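Local coordinates for thiazoline oxidase/subtilisin-like protease (Prochloron didemni, PDB 4H6X), which probably matures patellamide precursors as a subtilisin-like protease, cleaving the precursor peptide and closing it into a ring by transamidation, at residues Ala21-His24 / Asn25-Gly29; Ala75-Ser78 / Ile79-Gln82; Ala228-Val231 / Asp232-Cys236; Pro278-Thr281 / Gly282-Ala285. All coordinates share one frame; numbering follows the deposited sequence.

Contact 1 of 4, residues Ala21-His24 / Asn25-Gly29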
loop_
_atom_site.group_PDB
_atom_site.type_symbol
_atom_site.label_atom_id
_atom_site.label_comp_id
_atom_site.label_asym_id
_atom_site.label_seq_id
_atom_site.Cartn_x
_atom_site.Cartn_y
_atom_site.Cartn_z
ATOM N N ALA A 21 17.595 1.902 0.206
ATOM C CA ALA A 21 18.372 2.832 -0.608
ATOM C C ALA A 21 19.071 2.092 -1.760
ATOM O O ALA A 21 18.991 2.528 -2.916
ATOM C CB ALA A 21 19.373 3.602 0.250
ATOM N N ASP A 22 19.716 0.966 -1.439
ATOM C CA ASP A 22 20.394 0.118 -2.441
ATOM C C ASP A 22 19.441 -0.432 -3.509
ATOM O O ASP A 22 19.785 -0.488 -4.690
ATOM C CB ASP A 22 21.155 -1.048 -1.777
ATOM C CG ASP A 22 22.353 -0.583 -0.932
ATOM O OD1 ASP A 22 23.028 0.400 -1.314
ATOM O OD2 ASP A 22 22.625 -1.215 0.119
ATOM N N LEU A 23 18.251 -0.859 -3.097
ATOM C CA LEU A 23 17.263 -1.316 -4.073
ATOM C C LEU A 23 16.819 -0.128 -4.922
ATOM O O LEU A 23 16.743 -0.243 -6.156
ATOM C CB LEU A 23 16.086 -2.034 -3.398
ATOM C CG LEU A 23 14.878 -2.537 -4.221
ATOM C CD1 LEU A 23 15.250 -3.425 -5.410
ATOM C CD2 LEU A 23 13.922 -3.264 -3.291
ATOM N N HIS A 24 16.572 1.023 -4.281
ATOM C CA HIS A 24 16.232 2.251 -5.041
ATOM C C HIS A 24 17.324 2.617 -6.048
ATOM O O HIS A 24 17.032 3.082 -7.157
ATOM C CB HIS A 24 15.939 3.448 -4.132
ATOM C CG HIS A 24 14.525 3.510 -3.631
ATOM N ND1 HIS A 24 13.465 2.935 -4.300
ATOM C CD2 HIS A 24 13.997 4.109 -2.538
ATOM C CE1 HIS A 24 12.349 3.158 -3.626
ATOM N NE2 HIS A 24 12.644 3.868 -2.554
ATOM N N ASN A 25 18.580 2.375 -5.670
ATOM C CA ASN A 25 19.706 2.635 -6.574
ATOM C C ASN A 25 19.646 1.813 -7.844
ATOM O O ASN A 25 20.198 2.215 -8.864
ATOM C CB ASN A 25 21.044 2.410 -5.865
ATOM C CG ASN A 25 21.325 3.466 -4.821
ATOM O OD1 ASN A 25 20.634 4.486 -4.756
ATOM N ND2 ASN A 25 22.333 3.229 -3.993
ATOM N N GLN A 26 18.971 0.667 -7.773
ATOM C CA GLN A 26 18.836 -0.243 -8.915
ATOM C C GLN A 26 17.533 -0.034 -9.706
ATOM O O GLN A 26 17.530 -0.121 -10.940
ATOM C CB GLN A 26 18.948 -1.691 -8.443
ATOM C CG GLN A 26 20.227 -1.974 -7.672
ATOM C CD GLN A 26 20.527 -3.451 -7.542
ATOM O OE1 GLN A 26 20.508 -4.186 -8.523
ATOM N NE2 GLN A 26 20.817 -3.891 -6.325
ATOM N N THR A 27 16.432 0.231 -8.992
ATOM C CA THR A 27 15.135 0.494 -9.632
ATOM C C THR A 27 14.227 1.419 -8.797
ATOM O O THR A 27 14.270 1.409 -7.557
ATOM C CB THR A 27 14.401 -0.827 -10.049
ATOM O OG1 THR A 27 13.245 -0.527 -10.851
ATOM C CG2 THR A 27 13.984 -1.669 -8.847
ATOM N N LEU A 28 13.440 2.242 -9.484
ATOM C CA LEU A 28 12.322 2.939 -8.842
ATOM C C LEU A 28 11.003 2.354 -9.359
ATOM O O LEU A 28 9.936 2.930 -9.162
ATOM C CB LEU A 28 12.376 4.456 -9.082
ATOM C CG LEU A 28 13.541 5.275 -8.511
ATOM C CD1 LEU A 28 13.325 6.751 -8.818
ATOM C CD2 LEU A 28 13.751 5.061 -7.015
ATOM N N GLY A 29 11.098 1.201 -10.013
ATOM C CA GLY A 29 9.938 0.484 -10.524
ATOM C C GLY A 29 9.918 0.395 -12.035
ATOM O O GLY A 29 10.666 1.095 -12.728
HETATM O O HOH W 1 22.471 -1.330 -5.396
#
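L23 and T27 meet in the last turn of helix 20-26, where the carbonyl of L23 takes two amide donors. T27 N comes nearly in line with the C=O at 2.9 Å from L23 O, while Q26 N, at the same 2.9 Å from L23 O, sits well above the carbonyl plane. This pairing of an i+4 with an i+3 bond tightens the helix as it runs out. The two side chains lie beside each other and point the same way: with CG of L23 anti to the backbone N (chi1 177°), its CD1 packs 4.1 Å from T27 CG2. Two residues earlier, N25 N donates to A21 O at 2.8 Å, and the amide oxygen of N25 accepts from the backbone N of L8. Q26 runs along the outer surface, extended beyond CG, with CG 3.4 Å from D22 O; a water gives a hydrogen bond to D22 O and is held weakly by Q26 NE2. At the helix exit H24 CA makes a CA-H...O contact with T27 O (3.3 Å), and the L28 side chain crosses the H24 imidazole at about a right angle, CD2 resting obliquely against the ring. F126 meets that ring too. L286 and L290 of helix 273-293, together with I332 and M336, close over L23. Past the last turn G29 N donates to T27 OG1 at 2.9 Å, tying the threonine to the backbone ahead, and G29 adopts backbone angles at which a side chain would strike the L28 carbonyl. A frayed helical C-terminus running into an ST turn is the motif here.

Contact 2 of 4, residues Ala75-Ser78 / Ile79-Gln82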
loop_
_atom_site.group_PDB
_atom_site.type_symbol
_atom_site.label_atom_id
_atom_site.label_comp_id
_atom_site.label_asym_id
_atom_site.label_seq_id
_atom_site.Cartn_x
_atom_site.Cartn_y
_atom_site.Cartn_z
ATOM N N ALA A 75 -12.644 19.843 7.250
ATOM C CA ALA A 75 -13.209 19.580 8.560
ATOM C C ALA A 75 -12.598 18.326 9.196
ATOM O O ALA A 75 -12.213 18.329 10.365
ATOM C CB ALA A 75 -14.721 19.460 8.467
ATOM N N PHE A 76 -12.529 17.240 8.426
ATOM C CA PHE A 76 -11.886 16.009 8.902
ATOM C C PHE A 76 -10.426 16.279 9.262
ATOM O O PHE A 76 -9.938 15.821 10.289
ATOM C CB PHE A 76 -11.970 14.930 7.813
ATOM C CG PHE A 76 -11.369 13.611 8.206
ATOM C CD1 PHE A 76 -12.153 12.626 8.790
ATOM C CD2 PHE A 76 -10.031 13.349 7.971
ATOM C CE1 PHE A 76 -11.605 11.393 9.152
ATOM C CE2 PHE A 76 -9.472 12.119 8.320
ATOM C CZ PHE A 76 -10.262 11.151 8.928
ATOM N N GLN A 77 -9.728 17.008 8.399
ATOM C CA GLN A 77 -8.301 17.235 8.594
ATOM C C GLN A 77 -7.990 18.146 9.778
ATOM O O GLN A 77 -6.972 17.959 10.443
ATOM C CB GLN A 77 -7.644 17.723 7.307
ATOM C CG GLN A 77 -7.634 16.630 6.249
ATOM C CD GLN A 77 -7.333 17.139 4.863
ATOM O OE1 GLN A 77 -6.837 18.256 4.685
ATOM N NE2 GLN A 77 -7.626 16.315 3.854
ATOM N N SER A 78 -8.874 19.112 10.043
ATOM C CA SER A 78 -8.758 19.961 11.238
ATOM C C SER A 78 -8.900 19.151 12.519
ATOM O O SER A 78 -8.106 19.309 13.450
ATOM C CB SER A 78 -9.790 21.109 11.226
ATOM O OG SER A 78 -9.943 21.628 12.540
ATOM N N ILE A 79 -9.900 18.277 12.557
ATOM C CA ILE A 79 -10.099 17.364 13.687
ATOM C C ILE A 79 -8.884 16.445 13.924
ATOM O O ILE A 79 -8.480 16.233 15.069
ATOM C CB ILE A 79 -11.406 16.551 13.523
ATOM C CG1 ILE A 79 -12.617 17.489 13.670
ATOM C CG2 ILE A 79 -11.505 15.427 14.546
ATOM C CD1 ILE A 79 -13.915 16.948 13.100
ATOM N N ARG A 80 -8.293 15.922 12.848
ATOM C CA ARG A 80 -7.077 15.111 12.973
ATOM C C ARG A 80 -5.915 15.960 13.508
ATOM O O ARG A 80 -5.234 15.559 14.445
ATOM C CB ARG A 80 -6.693 14.499 11.628
ATOM C CG ARG A 80 -5.323 13.839 11.611
ATOM C CD ARG A 80 -4.863 13.680 10.176
ATOM N NE ARG A 80 -5.377 12.449 9.630
ATOM C CZ ARG A 80 -5.622 12.198 8.346
ATOM N NH1 ARG A 80 -5.451 13.107 7.388
ATOM N NH2 ARG A 80 -6.077 11.001 8.044
ATOM N N ASP A 81 -5.704 17.123 12.898
ATOM C CA ASP A 81 -4.647 18.062 13.312
ATOM C C ASP A 81 -4.743 18.486 14.786
ATOM O O ASP A 81 -3.726 18.760 15.416
ATOM C CB ASP A 81 -4.614 19.276 12.385
ATOM C CG ASP A 81 -4.136 18.926 10.976
ATOM O OD1 ASP A 81 -3.639 17.793 10.759
ATOM O OD2 ASP A 81 -4.246 19.794 10.080
ATOM N N GLN A 82 -5.964 18.517 15.319
ATOM C CA GLN A 82 -6.224 18.846 16.715
ATOM C C GLN A 82 -5.831 17.724 17.654
ATOM O O GLN A 82 -5.619 17.953 18.844
ATOM C CB GLN A 82 -7.702 19.147 16.927
ATOM C CG GLN A 82 -8.162 20.478 16.341
ATOM C CD GLN A 82 -9.649 20.656 16.505
ATOM O OE1 GLN A 82 -10.188 20.459 17.596
ATOM N NE2 GLN A 82 -10.331 20.981 15.418
#
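F76 and R80, one helical turn apart, meet edge to face: the phenyl ring turns an edge to the guanidinium, the planes 89° apart, with F76 CE2 3.6 Å from R80 NH2 and over one face of the group. Both chains leave with CG anti to the backbone N (chi1 -179° for F76, 170° for R80), and the arginine bends at chi3 to bring its head back beside the ring. Its NH2 forms a salt bridge with D108, a neighbour of F76 on helix 101-118. The aliphatic Q77 CG lies 4.3 Å from R80 NH1, while Q77 NE2 bonds to the carbonyl of P262. On another side of the helix S78 OG accepts from Q82 NE2 at 3.0 Å, the hydroxyl lying in the amide plane, and Q82 CG comes within 3.1 Å of S78 O. An alanine at S78 would remove this acceptor, and the Q82 amide would probably be left free to turn toward solvent. Regular i+4 backbone bonds underlie both pairs. Thus the guanidinium charge is probably balanced by D108, and the phenyl edge covers part of one face, a combination likely to restrict its rotation near the probable catalytic triad.

Contact 3 of 4, residues Ala228-Val231 / Asp232-Cys236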
loop_
_atom_site.group_PDB
_atom_site.type_symbol
_atom_site.label_atom_id
_atom_site.label_comp_id
_atom_site.label_asym_id
_atom_site.label_seq_id
_atom_site.Cartn_x
_atom_site.Cartn_y
_atom_site.Cartn_z
ATOM N N ALA A 228 2.588 -3.982 11.495
ATOM C CA ALA A 228 3.241 -2.679 11.653
ATOM C C ALA A 228 4.329 -2.686 12.728
ATOM O O ALA A 228 4.095 -3.103 13.871
ATOM C CB ALA A 228 2.205 -1.607 11.960
ATOM N N ALA A 229 5.514 -2.228 12.340
ATOM C CA ALA A 229 6.629 -2.004 13.258
ATOM C C ALA A 229 6.663 -0.549 13.712
ATOM O O ALA A 229 6.314 0.366 12.956
ATOM C CB ALA A 229 7.953 -2.366 12.588
ATOM N N LYS A 230 7.092 -0.345 14.954
ATOM C CA LYS A 230 7.366 0.993 15.475
ATOM C C LYS A 230 8.582 1.566 14.754
ATOM O O LYS A 230 9.290 0.834 14.062
ATOM C CB LYS A 230 7.619 0.935 16.986
ATOM C CG LYS A 230 6.441 0.423 17.806
ATOM C CD LYS A 230 6.501 0.910 19.250
ATOM C CE LYS A 230 7.240 -0.057 20.161
ATOM N NZ LYS A 230 7.453 0.523 21.518
ATOM N N VAL A 231 8.819 2.867 14.909
ATOM C CA VAL A 231 10.034 3.519 14.389
ATOM C C VAL A 231 11.338 2.728 14.664
ATOM O O VAL A 231 12.276 2.766 13.855
ATOM C CB VAL A 231 10.165 4.971 14.920
ATOM C CG1 VAL A 231 11.431 5.635 14.397
ATOM C CG2 VAL A 231 8.940 5.795 14.541
ATOM N N ASP A 232 11.393 2.002 15.782
ATOM C CA ASP A 232 12.607 1.244 16.133
ATOM C C ASP A 232 12.609 -0.237 15.718
ATOM O O ASP A 232 13.437 -1.008 16.202
ATOM C CB ASP A 232 12.943 1.395 17.629
ATOM C CG ASP A 232 11.936 0.708 18.535
ATOM O OD1 ASP A 232 11.511 -0.430 18.238
ATOM O OD2 ASP A 232 11.573 1.307 19.563
ATOM N N GLY A 233 11.683 -0.641 14.847
ATOM C CA GLY A 233 11.667 -2.015 14.333
ATOM C C GLY A 233 10.831 -3.029 15.102
ATOM O O GLY A 233 10.511 -4.092 14.567
ATOM N N THR A 234 10.488 -2.716 16.355
ATOM C CA THR A 234 9.635 -3.591 17.186
ATOM C C THR A 234 8.149 -3.440 16.813
ATOM O O THR A 234 7.751 -2.383 16.328
ATOM C CB THR A 234 9.811 -3.312 18.700
ATOM O OG1 THR A 234 9.500 -1.942 18.981
ATOM C CG2 THR A 234 11.233 -3.614 19.152
ATOM N N PRO A 235 7.331 -4.495 17.034
ATOM C CA PRO A 235 5.918 -4.440 16.654
ATOM C C PRO A 235 5.075 -3.463 17.468
ATOM O O PRO A 235 5.177 -3.415 18.699
ATOM C CB PRO A 235 5.421 -5.879 16.877
ATOM C CG PRO A 235 6.445 -6.535 17.733
ATOM C CD PRO A 235 7.744 -5.863 17.397
ATOM N N CYS A 236 4.245 -2.692 16.769
ATOM C CA CYS A 236 3.241 -1.864 17.418
ATOM C C CYS A 236 2.303 -2.811 18.173
ATOM O O CYS A 236 2.101 -3.960 17.753
ATOM C CB CYS A 236 2.481 -1.014 16.389
ATOM S SG CYS A 236 3.485 0.158 15.433
#
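A228 starts the exchange with C236, its O accepting from C236 N at 2.9 Å while its CB rests 4.1 Å from C236 SG. A229 then pairs with P235 as a non-hydrogen-bonded antiparallel bridge, and its CA-H lies 3.3 Å from T234 O. A229 also bonds through its backbone to A252 of strand 249-253 and G254 just beyond it. At K230 the backbone N donates to T234 O nearly along the C=O axis, and K230 O accepts from G233 N at 2.9 Å. The lysine chain, bent at chi3, crosses the threonine obliquely, bringing CE to 3.2 Å from T234 OG1. V231 occupies the turn and gives its amide to E255. Next to it D232 stands with CG between its backbone N and carbonyl carbon (chi1 69°), which carries OD1 across to T234: T234 N donates to it at 3.1 Å and T234 OG1, on the syn lone pair, at 2.6 Å. The T234 N bond makes an Asx turn; the hydroxyl is a second donor. G233, at positive phi (91°), completes a type I turn followed by a G1 beta bulge, the 3:5 hairpin that reverses the chain after strand 224-229.

Contact 4 of 4, residues Pro278-Thr281 / Gly282-Ala285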
loop_
_atom_site.group_PDB
_atom_site.type_symbol
_atom_site.label_atom_id
_atom_site.label_comp_id
_atom_site.label_asym_id
_atom_site.label_seq_id
_atom_site.Cartn_x
_atom_site.Cartn_y
_atom_site.Cartn_z
ATOM N N PRO A 278 1.225 -0.866 2.464
ATOM C CA PRO A 278 1.680 -0.274 1.200
ATOM C C PRO A 278 3.192 -0.236 1.052
ATOM O O PRO A 278 3.688 -0.278 -0.077
ATOM C CB PRO A 278 1.127 1.164 1.218
ATOM C CG PRO A 278 0.519 1.376 2.553
ATOM C CD PRO A 278 0.354 0.045 3.229
ATOM N N VAL A 279 3.920 -0.137 2.164
ATOM C CA VAL A 279 5.386 -0.190 2.107
ATOM C C VAL A 279 5.795 -1.542 1.460
ATOM O O VAL A 279 6.632 -1.581 0.565
ATOM C CB VAL A 279 6.029 0.020 3.507
ATOM C CG1 VAL A 279 7.542 -0.125 3.440
ATOM C CG2 VAL A 279 5.686 1.400 4.079
ATOM N N MET A 280 5.161 -2.635 1.891
ATOM C CA MET A 280 5.478 -3.984 1.383
ATOM C C MET A 280 4.998 -4.192 -0.044
ATOM O O MET A 280 5.645 -4.889 -0.824
ATOM C CB MET A 280 4.903 -5.067 2.309
ATOM C CG MET A 280 5.603 -5.159 3.659
ATOM S SD MET A 280 7.396 -5.417 3.506
ATOM C CE MET A 280 7.962 -3.737 3.686
ATOM N N THR A 281 3.866 -3.579 -0.388
ATOM C CA THR A 281 3.409 -3.581 -1.757
ATOM C C THR A 281 4.452 -2.891 -2.657
ATOM O O THR A 281 4.784 -3.393 -3.731
ATOM C CB THR A 281 2.009 -2.929 -1.883
ATOM O OG1 THR A 281 1.020 -3.824 -1.345
ATOM C CG2 THR A 281 1.670 -2.634 -3.330
ATOM N N GLY A 282 4.975 -1.758 -2.209
ATOM C CA GLY A 282 6.008 -1.038 -2.975
ATOM C C GLY A 282 7.290 -1.857 -3.118
ATOM O O GLY A 282 7.869 -1.945 -4.202
ATOM N N ILE A 283 7.731 -2.455 -2.018
ATOM C CA ILE A 283 8.957 -3.268 -2.025
ATOM C C ILE A 283 8.774 -4.445 -2.983
ATOM O O ILE A 283 9.620 -4.695 -3.848
ATOM C CB ILE A 283 9.364 -3.716 -0.593
ATOM C CG1 ILE A 283 9.780 -2.474 0.226
ATOM C CG2 ILE A 283 10.485 -4.755 -0.646
ATOM C CD1 ILE A 283 10.153 -2.738 1.664
ATOM N N SER A 284 7.642 -5.133 -2.839
ATOM C CA SER A 284 7.303 -6.254 -3.710
ATOM C C SER A 284 7.301 -5.850 -5.171
ATOM O O SER A 284 7.806 -6.585 -6.018
ATOM C CB SER A 284 5.948 -6.856 -3.312
ATOM O OG SER A 284 6.001 -7.376 -1.993
ATOM N N ALA A 285 6.746 -4.682 -5.476
ATOM C CA ALA A 285 6.744 -4.181 -6.858
ATOM C C ALA A 285 8.157 -3.846 -7.376
ATOM O O ALA A 285 8.483 -4.097 -8.543
ATOM C CB ALA A 285 5.847 -2.961 -6.977
#
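The amides of G282, I283, S284 and A285 bond to the carbonyls of P278, V279, M280 and T281 in the unbroken i+4 pattern of an alpha-helix. This is the buried helix 273-293 of the subtilisin fold, which begins beside S274, the probable nucleophile; the helix kinks at P278, whose ring nitrogen cannot bond to the turn before. V279 and I283 lie side by side, pointing the same way. I283 reaches back along the helix because its CG1 is anti to the carbonyl carbon (chi1 -67°), which also sets CG1 3.3 Å from V279 O. L13 and I17 cover V279 outside the helix. T281 faces H172 and V203 of the central sheet, and A285 CB sits 3.4 Å from T281 O. S284 turns toward the preceding turn, its hydroxyl donating to M280 O at 2.8 Å in a setting closed by I170 and L201. Losing that hydroxyl to an alanine here would probably leave the M280 carbonyl with the S284 amide as its one donor from this turn. With the serine in place the M280 carbonyl is gripped twice, S284 N also lying 2.8 Å from M280 O, and the amide and hydroxyl approach that oxygen from opposite faces of its carbonyl plane.

From the N terminus the four contacts follow in series, none nested in or crossing another. Contact 1 ends the short helix 20-26, and contact 2 lies within helix 70-82, their centres about 35 Å apart. Contact 3 alone closes a hairpin turn, leading out of strand 224-229 of the parallel sheet. Contact 4 sits inside helix 273-293, the element joining much of the set: further along that helix, L286 packs on L23 of contact 1, and at its start T273 and A276 touch A228 of contact 3. Contacts 1 and 4 come within about 5 Å at their nearest atoms, whereas contact 2 stands apart, packing on helices 87-96 and 101-118.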